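Local coordinates for HpcH/HpaI aldolase/citrate lyase family protein (Burkholderia cenocepacia, PDB 4MF4) that is of unknown function but belongs to the HpcH/HpaI aldolase/citrate lyase family, whose members are built on a TIM barrel, at residues N14-R19 and A101-F106; S67-I72 and S79-R84. One frame throughout, in Å; residues are numbered along the deposited sequence.

Contact 1 (N14-R19 and A101-F106)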
loop_
_atom_site.group_PDB
_atom_site.type_symbol
_atom_site.label_atom_id
_atom_site.label_comp_id
_atom_site.label_asym_id
_atom_site.label_seq_id
_atom_site.Cartn_x
_atom_site.Cartn_y
_atom_site.Cartn_z
ATOM N N ASN A 14 9.278 21.155 21.326
ATOM C CA ASN A 14 8.899 21.679 20.023
ATOM C C ASN A 14 9.606 23.027 19.830
ATOM O O ASN A 14 9.206 24.037 20.407
ATOM C CB ASN A 14 7.378 21.872 20.000
ATOM C CG ASN A 14 6.879 22.363 18.671
ATOM O OD1 ASN A 14 7.671 22.834 17.847
ATOM N ND2 ASN A 14 5.558 22.226 18.436
ATOM N N SER A 15 10.667 23.015 19.037
ATOM C CA SER A 15 11.511 24.181 18.850
ATOM C C SER A 15 10.849 25.197 17.930
ATOM O O SER A 15 11.203 26.388 17.963
ATOM C CB SER A 15 12.877 23.770 18.282
ATOM O OG SER A 15 12.802 23.356 16.925
ATOM N N LEU A 16 9.910 24.732 17.096
ATOM C CA LEU A 16 9.183 25.620 16.203
ATOM C C LEU A 16 8.233 26.494 17.003
ATOM O O LEU A 16 8.135 27.709 16.756
ATOM C CB LEU A 16 8.418 24.853 15.119
ATOM C CG LEU A 16 7.828 25.728 14.024
ATOM C CD1 LEU A 16 8.924 26.404 13.218
ATOM C CD2 LEU A 16 6.916 24.933 13.096
ATOM N N LYS A 17 7.539 25.895 17.967
ATOM C CA LYS A 17 6.671 26.655 18.862
ATOM C C LYS A 17 7.468 27.695 19.648
ATOM O O LYS A 17 7.030 28.844 19.796
ATOM C CB LYS A 17 5.953 25.752 19.863
ATOM C CG LYS A 17 4.833 26.438 20.607
ATOM C CD LYS A 17 4.221 25.536 21.697
ATOM C CE LYS A 17 3.065 26.234 22.439
ATOM N NZ LYS A 17 2.256 25.296 23.290
ATOM N N GLN A 18 8.617 27.260 20.177
ATOM C CA GLN A 18 9.412 28.117 21.039
ATOM C C GLN A 18 9.908 29.327 20.232
ATOM O O GLN A 18 9.792 30.477 20.673
ATOM C CB GLN A 18 10.540 27.302 21.675
ATOM C CG GLN A 18 11.547 28.099 22.482
ATOM C CD GLN A 18 12.717 28.557 21.620
ATOM O OE1 GLN A 18 13.443 27.731 21.041
ATOM N NE2 GLN A 18 12.899 29.868 21.513
ATOM N N ARG A 19 10.464 29.064 19.054
ATOM C CA ARG A 19 10.908 30.147 18.174
ATOM C C ARG A 19 9.757 31.060 17.747
ATOM O O ARG A 19 9.908 32.284 17.787
ATOM C CB ARG A 19 11.647 29.596 16.961
ATOM C CG ARG A 19 13.037 29.065 17.295
ATOM C CD ARG A 19 13.651 28.344 16.105
ATOM N NE ARG A 19 13.236 26.955 15.996
ATOM C CZ ARG A 19 13.462 26.207 14.925
ATOM N NH1 ARG A 19 14.055 26.742 13.880
ATOM N NH2 ARG A 19 13.067 24.953 14.880
ATOM N N ALA A 101 2.412 14.569 15.242
ATOM C CA ALA A 101 2.618 15.912 14.740
ATOM C C ALA A 101 2.349 16.839 15.924
ATOM O O ALA A 101 1.328 16.704 16.582
ATOM C CB ALA A 101 1.684 16.218 13.575
ATOM N N ARG A 102 3.276 17.741 16.204
ATOM C CA ARG A 102 3.124 18.654 17.351
ATOM C C ARG A 102 2.838 20.096 16.925
ATOM O O ARG A 102 2.626 20.972 17.780
ATOM C CB ARG A 102 4.391 18.625 18.231
ATOM C CG ARG A 102 4.659 17.243 18.791
ATOM C CD ARG A 102 5.718 17.238 19.898
ATOM N NE ARG A 102 7.018 17.633 19.388
ATOM C CZ ARG A 102 8.106 17.776 20.150
ATOM N NH1 ARG A 102 8.067 17.578 21.477
ATOM N NH2 ARG A 102 9.243 18.127 19.593
ATOM N N THR A 103 2.869 20.363 15.621
ATOM C CA THR A 103 2.455 21.660 15.112
ATOM C C THR A 103 1.390 21.406 14.037
ATOM O O THR A 103 1.616 20.666 13.067
ATOM C CB THR A 103 3.633 22.473 14.544
ATOM O OG1 THR A 103 4.673 22.631 15.529
ATOM C CG2 THR A 103 3.156 23.821 14.065
ATOM N N LEU A 104 0.219 21.986 14.234
ATOM C CA LEU A 104 -0.915 21.776 13.352
ATOM C C LEU A 104 -1.355 23.082 12.734
ATOM O O LEU A 104 -1.373 24.137 13.428
ATOM C CB LEU A 104 -2.072 21.228 14.149
ATOM C CG LEU A 104 -1.984 19.820 14.672
ATOM C CD1 LEU A 104 -3.363 19.399 15.184
ATOM C CD2 LEU A 104 -1.449 18.883 13.617
ATOM N N MET A 105 -1.681 23.034 11.445
ATOM C CA MET A 105 -2.271 24.161 10.760
ATOM C C MET A 105 -3.750 23.851 10.478
ATOM O O MET A 105 -4.078 22.804 9.915
ATOM C CB MET A 105 -1.551 24.470 9.444
ATOM C CG MET A 105 -2.086 25.746 8.791
ATOM S SD MET A 105 -1.282 26.174 7.248
ATOM C CE MET A 105 0.439 26.089 7.687
ATOM N N PHE A 106 -4.635 24.775 10.859
ATOM C CA PHE A 106 -6.083 24.655 10.595
ATOM C C PHE A 106 -6.512 25.606 9.458
ATOM O O PHE A 106 -6.268 26.839 9.515
ATOM C CB PHE A 106 -6.850 25.002 11.870
ATOM C CG PHE A 106 -6.694 24.006 12.945
ATOM C CD1 PHE A 106 -5.581 24.022 13.771
ATOM C CD2 PHE A 106 -7.643 23.005 13.106
ATOM C CE1 PHE A 106 -5.446 23.093 14.791
ATOM C CE2 PHE A 106 -7.507 22.071 14.100
ATOM C CZ PHE A 106 -6.391 22.114 14.949
#
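The guanidinium of Arg102 lies against the backbone of Asn14. Asn14 CA sits 3.6 Å above one face of this flat group, offset toward its rim. The chain of Arg102 bends at chi3 (-65°), which brings the group there. The amide of Asn14 turns to Thr103, the residue after Arg102. Its ND2 donates to Thr103 OG1 at 3.1 Å, with an N-H...O angle of 163°. The hydroxyl oxygen lies in the amide plane, and the two side chains cross at about a right angle. ND2 also bonds to the carbonyl of Gln158, so the amide ties the start of strand 103-106 to the residues leading into strand 160-165. The other amide atom serves the helix. Asn14 is the N-cap of helix 15-22, and its OD1 accepts from Lys17 N at 3.1 Å, the donor lying above the carbonyl plane. A second, weak bond comes from Leu16 N. The amide is thus fixed from both ends. Beside it, Leu16 CD2 touches Thr103 CG2 at 4.0 Å. The contact lies at the N-terminal end of the parallel barrel. Helix 15-22 crosses this end before the first strand, 27-32. Leu16 also packs on Val82 of strand 80-84, and Lys17 NZ reaches the carbonyls of Ala157 and Val159. On strand 103-106, Leu104 packs on helix 90-98.

Contact 2 (S67-I72 and S79-R84); sequences SQLRAI and SEPVVR. With EDO (1,2-ethanediol), chain G.
Leu69 presses its CD2 against the ring of Pro81. The CD2 to Pro81 CB distance is 3.4 Å, closer than two carbons normally pack, and Pro81 CG follows at 3.7 Å from the same methyl. The two side chains cross at about a right angle. CG of Leu69 stands beside its own backbone N (chi1 -66°); chi2 (174°) extends CD1, and the other methyl, CD2, meets the proline. The Ile72 part of the contact is looser. Its CD1 approaches Pro81 CB at 4.4 Å, and its CG2 lies 4.3 Å from Ser79 O. Leu69 and Ile72 also touch Ile53 and Leu51 of strand 50-54, so helix 62-73 packs across two neighbouring strands. This is the helix of a beta-alpha-beta crossover joining strands 50-54 and 80-84. The helix also faces a neighbouring subunit, where Arg70 makes a salt bridge to Glu41 of that chain. At the C-terminal end of strand 80-84, away from the helix, Arg84 pairs with Asp54 through NE and with Gln164 through NH1. Its NH2 donates to O2 of a 1,2-ethanediol at 2.8 Å, and this oxygen lies at the guanidinium edge, in its plane. The diol is probably a crystallisation additive. Between helix and strand the contact is apolar, so the shapes of Leu69, Ile72 and Pro81 set the fit, while the directional bonds of Arg84 lie apart.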
loop_
_atom_site.group_PDB
_atom_site.type_symbol
_atom_site.label_atom_id
_atom_site.label_comp_id
_atom_site.label_asym_id
_atom_site.label_seq_id
_atom_site.Cartn_x
_atom_site.Cartn_y
_atom_site.Cartn_z
ATOM N N SER A 67 4.026 7.920 7.942
ATOM C CA SER A 67 5.159 7.477 7.142
ATOM C C SER A 67 6.096 8.656 6.714
ATOM O O SER A 67 7.330 8.491 6.652
ATOM C CB SER A 67 4.640 6.688 5.939
ATOM O OG SER A 67 3.963 5.505 6.382
ATOM N N GLN A 68 5.509 9.819 6.436
ATOM C CA GLN A 68 6.291 11.041 6.151
ATOM C C GLN A 68 6.942 11.626 7.415
ATOM O O GLN A 68 8.097 12.103 7.385
ATOM C CB GLN A 68 5.496 12.076 5.410
ATOM C CG GLN A 68 5.382 11.680 3.966
ATOM C CD GLN A 68 4.312 12.460 3.253
ATOM O OE1 GLN A 68 4.526 13.634 2.891
ATOM N NE2 GLN A 68 3.170 11.817 3.020
ATOM N N LEU A 69 6.236 11.590 8.522
ATOM C CA LEU A 69 6.901 11.970 9.792
ATOM C C LEU A 69 8.136 11.120 10.096
ATOM O O LEU A 69 9.163 11.624 10.531
ATOM C CB LEU A 69 5.904 11.970 10.955
ATOM C CG LEU A 69 4.823 13.055 10.844
ATOM C CD1 LEU A 69 3.827 12.837 12.000
ATOM C CD2 LEU A 69 5.370 14.471 10.839
ATOM N N ARG A 70 8.011 9.822 9.925
ATOM C CA ARG A 70 9.074 8.886 10.198
ATOM C C ARG A 70 10.166 9.181 9.240
ATOM O O ARG A 70 11.345 9.178 9.618
ATOM C CB ARG A 70 8.583 7.421 10.024
ATOM C CG ARG A 70 7.880 6.838 11.216
ATOM C CD ARG A 70 7.149 5.561 10.830
ATOM N NE ARG A 70 6.584 5.067 12.034
ATOM C CZ ARG A 70 5.379 4.553 12.157
ATOM N NH1 ARG A 70 4.575 4.413 11.091
ATOM N NH2 ARG A 70 5.012 4.187 13.371
ATOM N N ALA A 71 9.807 9.467 7.988
ATOM C CA ALA A 71 10.815 9.657 6.961
ATOM C C ALA A 71 11.658 10.931 7.233
ATOM O O ALA A 71 12.863 10.934 7.081
ATOM C CB ALA A 71 10.180 9.744 5.578
ATOM N N ILE A 72 11.001 11.999 7.614
ATOM C CA ILE A 72 11.683 13.234 8.018
ATOM C C ILE A 72 12.530 12.978 9.291
ATOM O O ILE A 72 13.686 13.375 9.352
ATOM C CB ILE A 72 10.663 14.375 8.286
ATOM C CG1 ILE A 72 10.014 14.874 6.984
ATOM C CG2 ILE A 72 11.317 15.566 8.996
ATOM C CD1 ILE A 72 8.705 15.590 7.231
ATOM N N SER A 79 14.796 20.095 10.702
ATOM C CA SER A 79 13.439 20.515 10.241
ATOM C C SER A 79 12.269 20.065 11.153
ATOM O O SER A 79 12.197 18.937 11.554
ATOM C CB SER A 79 13.178 19.976 8.835
ATOM O OG SER A 79 14.162 20.406 7.891
ATOM N N GLU A 80 11.350 20.966 11.471
ATOM C CA GLU A 80 10.213 20.653 12.303
ATOM C C GLU A 80 9.039 20.381 11.362
ATOM O O GLU A 80 8.700 21.217 10.563
ATOM C CB GLU A 80 9.910 21.847 13.209
ATOM C CG GLU A 80 10.893 22.017 14.364
ATOM C CD GLU A 80 10.464 21.258 15.628
ATOM O OE1 GLU A 80 9.363 20.661 15.618
ATOM O OE2 GLU A 80 11.191 21.336 16.654
ATOM N N PRO A 81 8.422 19.204 11.445
ATOM C CA PRO A 81 7.201 18.980 10.669
ATOM C C PRO A 81 5.980 19.784 11.163
ATOM O O PRO A 81 5.767 20.017 12.393
ATOM C CB PRO A 81 6.920 17.468 10.834
ATOM C CG PRO A 81 7.830 16.997 11.891
ATOM C CD PRO A 81 8.703 18.107 12.381
ATOM N N VAL A 82 5.196 20.218 10.193
ATOM C CA VAL A 82 3.904 20.846 10.432
ATOM C C VAL A 82 2.892 20.012 9.636
ATOM O O VAL A 82 3.194 19.579 8.490
ATOM C CB VAL A 82 3.950 22.295 9.888
ATOM C CG1 VAL A 82 2.585 22.957 9.964
ATOM C CG2 VAL A 82 5.001 23.130 10.645
ATOM N N VAL A 83 1.716 19.764 10.216
ATOM C CA VAL A 83 0.639 19.083 9.478
ATOM C C VAL A 83 -0.524 20.023 9.247
ATOM O O VAL A 83 -1.047 20.615 10.209
ATOM C CB VAL A 83 0.170 17.772 10.198
ATOM C CG1 VAL A 83 -1.075 17.192 9.537
ATOM C CG2 VAL A 83 1.268 16.732 10.184
ATOM N N ARG A 84 -0.930 20.226 7.987
ATOM C CA ARG A 84 -2.212 20.939 7.762
ATOM C C ARG A 84 -3.360 19.937 7.666
ATOM O O ARG A 84 -3.409 19.167 6.692
ATOM C CB ARG A 84 -2.215 21.811 6.515
ATOM C CG ARG A 84 -3.623 22.391 6.255
ATOM C CD ARG A 84 -3.605 23.599 5.359
ATOM N NE ARG A 84 -3.378 23.224 3.972
ATOM C CZ ARG A 84 -3.417 24.057 2.932
ATOM N NH1 ARG A 84 -3.625 25.377 3.081
ATOM N NH2 ARG A 84 -3.204 23.575 1.722
HETATM C C1 EDO G . -1.050 26.765 0.801
HETATM O O1 EDO G . -1.713 28.029 1.006
HETATM C C2 EDO G . -1.454 26.077 -0.497
HETATM O O2 EDO G . -2.754 25.480 -0.337
#

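How the contacts relate
Both contacts are buried; contact 1 uses strand 103-106 and contact 2 its neighbour 80-84 in the same barrel. Contact 1 lies nearer the centre of the chain. It joins the helix before the first strand to the N-terminal end of the barrel, and its chemistry is mainly polar. Contact 2 joins the barrel to a helix of its outer layer, and is apolar. Their centres are about 11 Å apart. Met105 N and Val83 O are 2.8 Å apart, a probable hydrogen bond linking the two strands. Ser15 OG and Glu80 OE2, 2.6 Å apart, probably bond as well. Both segments of contact 2 fall between those of contact 1 in sequence.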